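Local atomic coordinates of lysin (PDB entry 6IST), a protein that probably acts as a phage endolysin, cleaving enterococcal cell-wall peptidoglycan through a calcium-binding CHAP domain of the cysteine peptidase clan. Residues Q62-T67 and W133-P138; T103-D108 and A124-M129. One frame throughout, in Å; residues are numbered along the deposited sequence.

Contact 1: residues Q62-T67 and W133-P138; sequences QRIRTT and WGVIRP
A classic beta bulge at Trp-133 and Gly-134, both facing Ile-79 on the neighbouring strand, marks the end of this antiparallel pairing at which Arg-65 lies on the Trp-133 indole. The guanidinium lies flat on the indole, the planes 16° apart: Arg-65 CG sits over the six-membered ring, 3.8 Å from its centroid, while Arg-65 CZ stands over the five-membered ring, 4.4 Å from its centroid, as a cation-pi contact. The Arg-65 chain bends at chi2 and chi3, which brings NE to Trp-133 O; NE and NH2 each give that oxygen a weak bond, and it takes a straighter one from Thr-66 N at 3.0 Å. Arg-63 CG meets the indole at its edge, 3.7 Å from Trp-133 CZ3, and its guanidinium bonds to the carbonyls of Leu-52 and Gln-55. Strand 62-65 is one of the two outermost strands of the six-stranded CHAP-domain sheet, hydrogen-bonded to 133-137 through the pairs Gln-62/Arg-137 and Ile-64/Val-135. On the face carrying those four side chains, Ile-64 CD1 lies over one face of the Arg-137 guanidinium, toward its rim, 3.5 Å from Arg-137 NH1. A water bridges that nitrogen to Gln-62 OE1, and Arg-137 NH2 forms a salt bridge with Asp-76.

Contact 2: residues T103-D108 and A124-M129; sequences TFVSVD and AIHHNM
His-127 and Asp-108 meet tip to tip on the buried face of this antiparallel pair, His-127 NE2 donating to Asp-108 OD2 at 2.7 Å. The carboxylate oxygen lies near the imidazole plane, whereas the nitrogen stands 39° out of the carboxylate plane. The other oxygen, Asp-108 OD1, accepts a short bond of 2.5 Å from Ser-106 OG on its syn side, so both oxygens of the group are held. Packing is close here: His-127 CB sits over one face of the Phe-104 ring, 3.5 Å from Phe-104 CZ, and the two rings are slid apart so that they barely overlap. Met-129 SD adds an oblique Met-aromatic contact to the Phe-104 ring. Asp-108 OD2 also bonds to His-90 NE2; Cys-29, His-90 and Asp-108 fit the Cys-His-Asp arrangement of CHAP peptidases, probably the catalytic triad. The other face of the pair, with Ala-124 and His-126 exposed, is looser. Val-107 CG2 comes no nearer to Ala-124 CB than 4.1 Å. At the far end His-126, its CG anti to the backbone N (chi1 -171°), donates from NE2 to Thr-103 OG1 at 2.8 Å, near its ring plane; that hydroxyl is also bonded to Asp-101.

In the fold
Contacts 1 and 2 form the two borders of one six-stranded antiparallel sheet, ordered 62-65, 132-137, 77-80, 90-94, 103-108, 123-128, with their centres about 15 Å apart. Along the chain contact 2 is nested within the span closed by contact 1; strand 123-128, at one edge, is followed after a short connection by 132-137, which lies second from the other edge beside 62-65. The contacts touch where Thr-66 OG1 packs on Met-129 CE at 3.7 Å. Contact 2 holds the probable triad aspartate, whose side chain is about 14 Å from the bound calcium, whereas contact 1 closes the other border away from the annotated calcium site.

Contact 1: residues Q62-T67 and W133-P138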
ATOM      1  N   GLN C  62     -17.681  -8.575   4.966  1.00 23.47           N
ATOM      2  CA  GLN C  62     -19.087  -8.690   4.673  1.00 25.34           C
ATOM      3  C   GLN C  62     -19.858  -7.729   5.558  1.00 22.75           C
ATOM      4  O   GLN C  62     -19.463  -7.430   6.672  1.00 24.31           O
ATOM      5  CB  GLN C  62     -19.616 -10.072   4.986  1.00 29.41           C
ATOM      6  CG  GLN C  62     -19.053 -11.220   4.143  1.00 36.33           C
ATOM      7  CD  GLN C  62     -19.363 -12.550   4.786  1.00 44.47           C
ATOM      8  OE1 GLN C  62     -20.379 -12.700   5.480  1.00 43.08           O
ATOM      9  NE2 GLN C  62     -18.483 -13.516   4.590  1.00 53.22           N
ATOM     10  N   ARG C  63     -20.952  -7.270   5.043  1.00 21.33           N
ATOM     11  CA  ARG C  63     -21.870  -6.407   5.800  1.00 21.78           C
ATOM     12  C   ARG C  63     -23.255  -6.973   5.723  1.00 24.38           C
ATOM     13  O   ARG C  63     -23.706  -7.366   4.656  1.00 23.16           O
ATOM     14  CB  ARG C  63     -21.795  -5.016   5.187  1.00 22.61           C
ATOM     15  CG  ARG C  63     -22.736  -4.013   5.762  1.00 21.84           C
ATOM     16  CD  ARG C  63     -22.245  -2.602   5.566  1.00 21.15           C
ATOM     17  NE  ARG C  63     -21.985  -2.389   4.168  1.00 20.95           N
ATOM     18  CZ  ARG C  63     -21.169  -1.468   3.659  1.00 21.57           C
ATOM     19  NH1 ARG C  63     -20.444  -0.685   4.410  1.00 20.17           N
ATOM     20  NH2 ARG C  63     -20.983  -1.459   2.356  1.00 22.47           N
ATOM     21  N   ILE C  64     -23.940  -7.050   6.865  1.00 21.19           N
ATOM     22  CA  ILE C  64     -25.216  -7.703   6.990  1.00 24.55           C
ATOM     23  C   ILE C  64     -26.157  -6.842   7.818  1.00 23.97           C
ATOM     24  O   ILE C  64     -25.849  -6.498   8.965  1.00 22.04           O
ATOM     25  CB  ILE C  64     -25.067  -9.091   7.735  1.00 27.08           C
ATOM     26  CG1 ILE C  64     -23.949  -9.918   7.122  1.00 31.59           C
ATOM     27  CG2 ILE C  64     -26.390  -9.846   7.735  1.00 29.39           C
ATOM     28  CD1 ILE C  64     -23.429 -11.093   7.948  1.00 33.45           C
ATOM     29  N   ARG C  65     -27.305  -6.514   7.257  1.00 24.95           N
ATOM     30  CA  ARG C  65     -28.405  -5.919   8.004  1.00 28.20           C
ATOM     31  C   ARG C  65     -28.942  -6.978   8.955  1.00 28.98           C
ATOM     32  O   ARG C  65     -29.215  -8.081   8.527  1.00 36.09           O
ATOM     33  CB  ARG C  65     -29.543  -5.556   7.074  1.00 35.16           C
ATOM     34  CG  ARG C  65     -29.561  -4.131   6.632  1.00 40.37           C
ATOM     35  CD  ARG C  65     -30.715  -3.361   7.246  1.00 44.45           C
ATOM     36  NE  ARG C  65     -30.826  -3.596   8.663  1.00 43.62           N
ATOM     37  CZ  ARG C  65     -31.754  -3.056   9.450  1.00 43.54           C
ATOM     38  NH1 ARG C  65     -32.669  -2.221   8.943  1.00 49.78           N
ATOM     39  NH2 ARG C  65     -31.754  -3.341  10.766  1.00 34.66           N
ATOM     40  N   THR C  66     -29.043  -6.692  10.238  1.00 24.12           N
ATOM     41  CA  THR C  66     -29.448  -7.719  11.155  1.00 28.30           C
ATOM     42  C   THR C  66     -30.837  -7.422  11.681  1.00 34.98           C
ATOM     43  O   THR C  66     -31.068  -6.347  12.211  1.00 38.73           O
ATOM     44  CB  THR C  66     -28.462  -7.898  12.315  1.00 30.13           C
ATOM     45  OG1 THR C  66     -28.263  -6.658  12.981  1.00 33.60           O
ATOM     46  CG2 THR C  66     -27.104  -8.447  11.817  1.00 28.91           C
ATOM     47  N   THR C  67     -31.716  -8.413  11.545  1.00 31.07           N
ATOM     48  CA  THR C  67     -33.058  -8.428  12.100  1.00 35.84           C
ATOM     49  C   THR C  67     -33.061  -9.019  13.526  1.00 34.74           C
ATOM     50  O   THR C  67     -33.946  -8.758  14.304  1.00 33.14           O
ATOM     51  CB  THR C  67     -34.009  -9.211  11.114  1.00 37.03           C
ATOM     52  OG1 THR C  67     -35.332  -9.230  11.607  1.00 51.91           O
ATOM     53  CG2 THR C  67     -33.595 -10.649  10.896  1.00 42.19           C
ATOM     54  N   TRP C 133     -28.569  -1.454  13.309  1.00 18.46           N
ATOM     55  CA  TRP C 133     -28.740  -1.618  11.869  1.00 18.14           C
ATOM     56  C   TRP C 133     -28.206  -2.951  11.443  1.00 19.97           C
ATOM     57  O   TRP C 133     -28.839  -3.700  10.710  1.00 18.68           O
ATOM     58  CB  TRP C 133     -27.967  -0.497  11.159  1.00 18.58           C
ATOM     59  CG  TRP C 133     -28.101  -0.578   9.710  1.00 21.20           C
ATOM     60  CD1 TRP C 133     -29.001   0.019   8.988  1.00 21.60           C
ATOM     61  CD2 TRP C 133     -27.244  -1.296   8.794  1.00 21.80           C
ATOM     62  NE1 TRP C 133     -28.812  -0.260   7.654  1.00 24.43           N
ATOM     63  CE2 TRP C 133     -27.763  -1.122   7.527  1.00 24.64           C
ATOM     64  CE3 TRP C 133     -26.121  -2.097   8.953  1.00 23.35           C
ATOM     65  CZ2 TRP C 133     -27.149  -1.672   6.376  1.00 27.61           C
ATOM     66  CZ3 TRP C 133     -25.550  -2.689   7.853  1.00 23.84           C
ATOM     67  CH2 TRP C 133     -26.068  -2.460   6.569  1.00 27.57           C
ATOM     68  N   GLY C 134     -27.024  -3.282  11.923  1.00 18.88           N
ATOM     69  CA  GLY C 134     -26.343  -4.521  11.461  1.00 19.30           C
ATOM     70  C   GLY C 134     -24.890  -4.641  11.871  1.00 16.88           C
ATOM     71  O   GLY C 134     -24.440  -4.022  12.858  1.00 17.49           O
ATOM     72  N   VAL C 135     -24.111  -5.420  11.102  1.00 15.84           N
ATOM     73  CA  VAL C 135     -22.790  -5.741  11.417  1.00 17.32           C
ATOM     74  C   VAL C 135     -21.884  -5.637  10.223  1.00 17.73           C
ATOM     75  O   VAL C 135     -22.390  -5.733   9.090  1.00 18.11           O
ATOM     76  CB  VAL C 135     -22.642  -7.135  12.005  1.00 21.46           C
ATOM     77  CG1 VAL C 135     -23.355  -7.189  13.342  1.00 20.92           C
ATOM     78  CG2 VAL C 135     -23.002  -8.267  11.054  1.00 23.33           C
ATOM     79  N   ILE C 136     -20.621  -5.338  10.482  1.00 20.18           N
ATOM     80  CA  ILE C 136     -19.520  -5.623   9.506  1.00 18.77           C
ATOM     81  C   ILE C 136     -18.806  -6.790  10.076  1.00 18.04           C
ATOM     82  O   ILE C 136     -18.422  -6.778  11.254  1.00 18.74           O
ATOM     83  CB  ILE C 136     -18.649  -4.402   9.257  1.00 19.92           C
ATOM     84  CG1 ILE C 136     -19.443  -3.437   8.436  1.00 20.40           C
ATOM     85  CG2 ILE C 136     -17.380  -4.781   8.492  1.00 22.19           C
ATOM     86  CD1 ILE C 136     -18.899  -2.021   8.317  1.00 22.11           C
ATOM     87  N   ARG C 137     -18.717  -7.844   9.277  1.00 19.32           N
ATOM     88  CA  ARG C 137     -18.029  -9.071   9.669  1.00 22.01           C
ATOM     89  C   ARG C 137     -16.659  -9.123   8.993  1.00 21.23           C
ATOM     90  O   ARG C 137     -16.577  -9.276   7.764  1.00 21.76           O
ATOM     91  CB  ARG C 137     -18.900 -10.251   9.301  1.00 22.21           C
ATOM     92  CG  ARG C 137     -18.253 -11.570   9.602  1.00 26.06           C
ATOM     93  CD  ARG C 137     -19.338 -12.610   9.774  1.00 26.89           C
ATOM     94  NE  ARG C 137     -20.312 -12.157  10.782  1.00 27.15           N
ATOM     95  CZ  ARG C 137     -21.583 -12.583  10.878  1.00 26.23           C
ATOM     96  NH1 ARG C 137     -22.045 -13.514  10.044  1.00 26.51           N
ATOM     97  NH2 ARG C 137     -22.385 -12.105  11.814  1.00 25.76           N
ATOM     98  N   PRO C 138     -15.583  -8.917   9.764  1.00 22.62           N
ATOM     99  CA  PRO C 138     -14.204  -9.015   9.199  1.00 22.72           C
ATOM    100  C   PRO C 138     -13.937 -10.490   8.875  1.00 22.98           C
ATOM    101  O   PRO C 138     -14.602 -11.399   9.452  1.00 21.76           O
ATOM    102  CB  PRO C 138     -13.279  -8.598  10.336  1.00 25.74           C
ATOM    103  CG  PRO C 138     -14.147  -7.842  11.264  1.00 27.81           C
ATOM    104  CD  PRO C 138     -15.532  -8.483  11.163  1.00 25.67           C
TER
HETATM  105  O   HOH W   1     -20.865 -14.781   7.925  1.00 44.07           O

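Contact 2: residues T103-D108 and A124-M129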
ATOM      1  N   THR C 103     -30.514 -10.221  22.977  1.00 21.59           N
ATOM      2  CA  THR C 103     -29.430  -9.384  23.484  1.00 28.28           C
ATOM      3  C   THR C 103     -28.089  -9.834  22.958  1.00 23.95           C
ATOM      4  O   THR C 103     -27.953 -10.898  22.299  1.00 22.05           O
ATOM      5  CB  THR C 103     -29.409  -9.341  25.032  1.00 30.55           C
ATOM      6  OG1 THR C 103     -29.037 -10.624  25.537  1.00 27.59           O
ATOM      7  CG2 THR C 103     -30.778  -8.953  25.601  1.00 33.70           C
ATOM      8  N   PHE C 104     -27.092  -8.978  23.168  1.00 22.19           N
ATOM      9  CA  PHE C 104     -25.737  -9.280  22.849  1.00 23.13           C
ATOM     10  C   PHE C 104     -24.777  -8.453  23.720  1.00 22.17           C
ATOM     11  O   PHE C 104     -25.178  -7.485  24.378  1.00 19.69           O
ATOM     12  CB  PHE C 104     -25.495  -9.045  21.334  1.00 19.63           C
ATOM     13  CG  PHE C 104     -25.584  -7.588  20.901  1.00 17.56           C
ATOM     14  CD1 PHE C 104     -26.797  -7.048  20.480  1.00 19.86           C
ATOM     15  CD2 PHE C 104     -24.489  -6.825  20.856  1.00 18.56           C
ATOM     16  CE1 PHE C 104     -26.918  -5.735  20.095  1.00 19.86           C
ATOM     17  CE2 PHE C 104     -24.578  -5.477  20.504  1.00 17.71           C
ATOM     18  CZ  PHE C 104     -25.781  -4.964  20.081  1.00 18.60           C
ATOM     19  N   VAL C 105     -23.517  -8.842  23.727  1.00 20.43           N
ATOM     20  CA  VAL C 105     -22.484  -8.121  24.398  1.00 19.85           C
ATOM     21  C   VAL C 105     -21.459  -7.530  23.432  1.00 19.22           C
ATOM     22  O   VAL C 105     -20.931  -8.219  22.620  1.00 17.69           O
ATOM     23  CB  VAL C 105     -21.788  -9.030  25.417  1.00 24.26           C
ATOM     24  CG1 VAL C 105     -20.640  -8.344  26.076  1.00 25.48           C
ATOM     25  CG2 VAL C 105     -22.791  -9.496  26.475  1.00 24.48           C
ATOM     26  N   SER C 106     -21.192  -6.240  23.546  1.00 17.95           N
ATOM     27  CA  SER C 106     -20.146  -5.583  22.818  1.00 18.73           C
ATOM     28  C   SER C 106     -19.299  -4.655  23.755  1.00 21.18           C
ATOM     29  O   SER C 106     -19.768  -4.227  24.825  1.00 23.62           O
ATOM     30  CB  SER C 106     -20.706  -4.868  21.548  1.00 19.63           C
ATOM     31  OG  SER C 106     -21.520  -3.756  21.914  1.00 21.37           O
ATOM     32  N   VAL C 107     -18.047  -4.362  23.373  1.00 18.70           N
ATOM     33  CA  VAL C 107     -17.210  -3.396  24.062  1.00 18.46           C
ATOM     34  C   VAL C 107     -17.263  -2.149  23.220  1.00 16.64           C
ATOM     35  O   VAL C 107     -17.060  -2.230  21.986  1.00 17.91           O
ATOM     36  CB  VAL C 107     -15.795  -3.893  24.162  1.00 19.53           C
ATOM     37  CG1 VAL C 107     -14.853  -2.800  24.532  1.00 20.31           C
ATOM     38  CG2 VAL C 107     -15.771  -5.000  25.160  1.00 20.48           C
ATOM     39  N   ASP C 108     -17.709  -1.087  23.833  1.00 15.64           N
ATOM     40  CA  ASP C 108     -18.003   0.162  23.130  1.00 17.80           C
ATOM     41  C   ASP C 108     -17.388   1.290  23.941  1.00 17.58           C
ATOM     42  O   ASP C 108     -17.343   1.232  25.179  1.00 16.75           O
ATOM     43  CB  ASP C 108     -19.486   0.547  23.076  1.00 19.77           C
ATOM     44  CG  ASP C 108     -20.487  -0.540  22.628  1.00 20.28           C
ATOM     45  OD1 ASP C 108     -20.163  -1.625  22.115  1.00 21.08           O
ATOM     46  OD2 ASP C 108     -21.694  -0.149  22.632  1.00 24.92           O
ATOM     47  N   ALA C 124     -17.710  -3.013  28.612  1.00 22.02           N
ATOM     48  CA  ALA C 124     -18.410  -4.149  28.088  1.00 21.92           C
ATOM     49  C   ALA C 124     -19.886  -3.988  28.442  1.00 24.40           C
ATOM     50  O   ALA C 124     -20.223  -3.880  29.595  1.00 22.87           O
ATOM     51  CB  ALA C 124     -17.838  -5.478  28.618  1.00 22.39           C
ATOM     52  N   ILE C 125     -20.729  -3.886  27.417  1.00 20.64           N
ATOM     53  CA  ILE C 125     -22.131  -3.545  27.512  1.00 22.77           C
ATOM     54  C   ILE C 125     -23.049  -4.716  27.058  1.00 22.82           C
ATOM     55  O   ILE C 125     -22.889  -5.259  25.946  1.00 20.72           O
ATOM     56  CB  ILE C 125     -22.474  -2.392  26.549  1.00 23.61           C
ATOM     57  CG1 ILE C 125     -21.457  -1.226  26.630  1.00 25.84           C
ATOM     58  CG2 ILE C 125     -23.909  -1.932  26.833  1.00 23.78           C
ATOM     59  CD1 ILE C 125     -21.386  -0.662  27.993  1.00 27.17           C
ATOM     60  N   HIS C 126     -24.027  -5.070  27.886  1.00 22.56           N
ATOM     61  CA  HIS C 126     -25.078  -6.002  27.515  1.00 22.53           C
ATOM     62  C   HIS C 126     -26.174  -5.207  26.839  1.00 21.45           C
ATOM     63  O   HIS C 126     -26.944  -4.535  27.510  1.00 25.46           O
ATOM     64  CB  HIS C 126     -25.595  -6.710  28.768  1.00 26.75           C
ATOM     65  CG  HIS C 126     -26.544  -7.864  28.519  1.00 30.58           C
ATOM     66  ND1 HIS C 126     -27.256  -8.461  29.550  1.00 36.85           N
ATOM     67  CD2 HIS C 126     -26.881  -8.556  27.398  1.00 32.53           C
ATOM     68  CE1 HIS C 126     -28.013  -9.434  29.071  1.00 38.84           C
ATOM     69  NE2 HIS C 126     -27.807  -9.515  27.766  1.00 39.01           N
ATOM     70  N   HIS C 127     -26.213  -5.251  25.511  1.00 17.70           N
ATOM     71  CA  HIS C 127     -27.195  -4.474  24.728  1.00 17.89           C
ATOM     72  C   HIS C 127     -28.434  -5.258  24.334  1.00 20.70           C
ATOM     73  O   HIS C 127     -28.417  -6.479  24.226  1.00 22.84           O
ATOM     74  CB  HIS C 127     -26.553  -4.084  23.404  1.00 18.69           C
ATOM     75  CG  HIS C 127     -25.528  -2.986  23.498  1.00 19.56           C
ATOM     76  ND1 HIS C 127     -25.884  -1.669  23.672  1.00 18.35           N
ATOM     77  CD2 HIS C 127     -24.183  -2.994  23.334  1.00 19.27           C
ATOM     78  CE1 HIS C 127     -24.802  -0.903  23.540  1.00 18.47           C
ATOM     79  NE2 HIS C 127     -23.744  -1.685  23.403  1.00 20.20           N
ATOM     80  N   ASN C 128     -29.503  -4.536  23.993  1.00 21.00           N
ATOM     81  CA  ASN C 128     -30.555  -5.067  23.163  1.00 23.99           C
ATOM     82  C   ASN C 128     -30.384  -4.506  21.738  1.00 23.82           C
ATOM     83  O   ASN C 128     -29.425  -3.767  21.424  1.00 23.62           O
ATOM     84  CB  ASN C 128     -31.940  -4.787  23.769  1.00 26.26           C
ATOM     85  CG  ASN C 128     -32.238  -3.294  23.834  1.00 30.72           C
ATOM     86  OD1 ASN C 128     -31.709  -2.504  23.070  1.00 27.68           O
ATOM     87  ND2 ASN C 128     -33.046  -2.909  24.789  1.00 30.62           N
ATOM     88  N   MET C 129     -31.356  -4.822  20.923  1.00 23.06           N
ATOM     89  CA  MET C 129     -31.302  -4.521  19.508  1.00 22.75           C
ATOM     90  C   MET C 129     -31.929  -3.180  19.142  1.00 23.06           C
ATOM     91  O   MET C 129     -31.949  -2.853  17.945  1.00 22.08           O
ATOM     92  CB  MET C 129     -31.970  -5.666  18.712  1.00 23.56           C
ATOM     93  CG  MET C 129     -31.144  -6.987  18.708  1.00 23.77           C
ATOM     94  SD  MET C 129     -29.580  -6.919  17.868  1.00 16.61           S
ATOM     95  CE  MET C 129     -30.084  -6.983  16.131  1.00 20.18           C
TER